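Local coordinates for protein replicative DNA helicase (Mycobacterium chimaera, PDB 6RIY) that is an intein of the Hedgehog/intein fold that probably excises itself from the replicative DNA helicase precursor by protein splicing, at residues Thr15-Gly18 with Asp19-Val22. Residues are numbered along the deposited sequence; the frame is centred on the assembly and turned at random.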
ATOM      1  N   THR A  15      -1.088   7.364  10.790  1.00 13.11           N
ATOM      2  CA  THR A  15      -0.174   6.474  11.494  0.67 11.75           C
ATOM      3  C   THR A  15       0.864   5.966  10.505  1.00 14.72           C
ATOM      4  O   THR A  15       0.655   5.995   9.291  1.00 21.67           O
ATOM      5  CB  THR A  15      -0.907   5.281  12.141  0.67 12.97           C
ATOM      6  OG1 THR A  15      -0.025   4.615  13.062  0.67 14.80           O
ATOM      7  CG2 THR A  15      -1.367   4.281  11.082  0.67  8.89           C
ATOM      8  N   THR A  16       2.002   5.509  11.029  1.00  9.58           N
ATOM      9  CA  THR A  16       2.974   4.874  10.149  1.00  8.15           C
ATOM     10  C   THR A  16       2.734   3.372  10.143  1.00  7.54           C
ATOM     11  O   THR A  16       2.194   2.802  11.096  1.00 10.35           O
ATOM     12  CB  THR A  16       4.405   5.159  10.592  1.00  9.83           C
ATOM     13  OG1 THR A  16       4.572   4.693  11.940  1.00 11.13           O
ATOM     14  CG2 THR A  16       4.725   6.655  10.528  1.00  9.96           C
ATOM     15  N   MET A  17       3.181   2.725   9.069  1.00  8.62           N
ATOM     16  CA  MET A  17       3.136   1.268   9.038  1.00  8.75           C
ATOM     17  C   MET A  17       3.874   0.683  10.239  1.00  6.97           C
ATOM     18  O   MET A  17       3.446  -0.329  10.807  1.00 10.46           O
ATOM     19  CB  MET A  17       3.725   0.755   7.724  1.00 11.05           C
ATOM     20  CG  MET A  17       3.904  -0.745   7.642  1.00  9.21           C
ATOM     21  SD  MET A  17       2.359  -1.643   7.886  1.00 10.64           S
ATOM     22  CE  MET A  17       1.804  -1.753   6.178  1.00 11.38           C
ATOM     23  N   GLY A  18       4.963   1.327  10.667  1.00  7.48           N
ATOM     24  CA  GLY A  18       5.704   0.802  11.808  1.00 12.24           C
ATOM     25  C   GLY A  18       4.913   0.798  13.105  1.00 11.80           C
ATOM     26  O   GLY A  18       5.192   0.005  14.010  1.00 16.60           O
ATOM     27  N   ASP A  19       3.940   1.694  13.227  1.00 10.02           N
ATOM     28  CA  ASP A  19       3.154   1.856  14.441  1.00 12.12           C
ATOM     29  C   ASP A  19       1.837   1.084  14.417  1.00 10.48           C
ATOM     30  O   ASP A  19       1.042   1.221  15.343  1.00 15.78           O
ATOM     31  CB  ASP A  19       2.873   3.342  14.685  1.00 12.26           C
ATOM     32  CG  ASP A  19       3.928   4.011  15.533  1.00 21.97           C
ATOM     33  OD1 ASP A  19       4.815   3.311  16.062  1.00 21.30           O
ATOM     34  OD2 ASP A  19       3.866   5.249  15.680  1.00 27.04           O
ATOM     35  N   VAL A  20       1.583   0.282  13.391  1.00 13.44           N
ATOM     36  CA  VAL A  20       0.314  -0.436  13.292  1.00 14.43           C
ATOM     37  C   VAL A  20       0.343  -1.667  14.182  1.00 18.07           C
ATOM     38  O   VAL A  20       1.313  -2.430  14.170  1.00 18.95           O
ATOM     39  CB  VAL A  20       0.017  -0.836  11.835  1.00 15.28           C
ATOM     40  CG1 VAL A  20      -1.222  -1.704  11.790  1.00 19.07           C
ATOM     41  CG2 VAL A  20      -0.177   0.392  10.990  1.00 19.89           C
ATOM     42  N   ALA A  21      -0.743  -1.889  14.929  1.00 13.78           N
ATOM     43  CA  ALA A  21      -0.904  -3.091  15.739  1.00 16.60           C
ATOM     44  C   ALA A  21      -2.251  -3.738  15.439  1.00 16.71           C
ATOM     45  O   ALA A  21      -3.165  -3.103  14.899  1.00 14.08           O
ATOM     46  CB  ALA A  21      -0.785  -2.786  17.240  1.00 21.43           C
ATOM     47  N   VAL A  22      -2.351  -5.032  15.763  1.00 18.91           N
ATOM     48  CA  VAL A  22      -3.614  -5.744  15.601  1.00 16.05           C
ATOM     49  C   VAL A  22      -4.700  -5.008  16.364  1.00 21.30           C
ATOM     50  O   VAL A  22      -4.506  -4.597  17.517  1.00 23.76           O
ATOM     51  CB  VAL A  22      -3.479  -7.200  16.075  1.00 22.98           C
ATOM     52  CG1 VAL A  22      -4.841  -7.884  16.119  1.00 24.09           C
ATOM     53  CG2 VAL A  22      -2.533  -7.961  15.174  1.00 21.88           C
TER
HETATM   54  O   HOH W   1       2.656   7.045  13.694  1.00 16.89           O
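Two successive bonds from residue i+3 back to residue i, Asp-19 N to Thr-16 O (3.0 Å) and Val-20 N to Met-17 O (3.2 Å), wind the chain into a short 3-10 turn at the end of strand 14-16 of this Hedgehog/intein (Hint) fold. The second is nearly straight, at 167° through the hydrogen, the first more bent at 142°.

Thr-16 adds its hydroxyl to this grip. Its first torsion, chi1 58°, sets OG1 between the backbone N and carbonyl carbon of Thr-16 and turns the oxygen to face Asp-19. There Thr-16 OG1 accepts a weak bond from Asp-19 N at 3.3 Å. The same Thr-16 OG1 lies 3.5 Å from Asp-19 CB. Asp-19 N is thus shared between the carbonyl and hydroxyl oxygens of one residue. Thr-15 reaches the same CB with its own OG1, but it was modelled in two conformers, so that touch is less certain.

On the inner side, Val-20 CG2 comes 3.4 Å from Thr-16 O and makes a looser apolar contact of 4.5 Å with Met-17 SD. Met-17 and Val-20 also pack on Val-125 of strand 122-127, so the turn lies against that strand; Arg-123 NH1 bonds to Val-20 O and weakly to Met-17 O. On the Asp-19 side, a single water closes a ring between carboxylate and strand: it accepts from Thr-16 N at 3.1 Å and donates to Asp-19 OD2 at 2.9 Å.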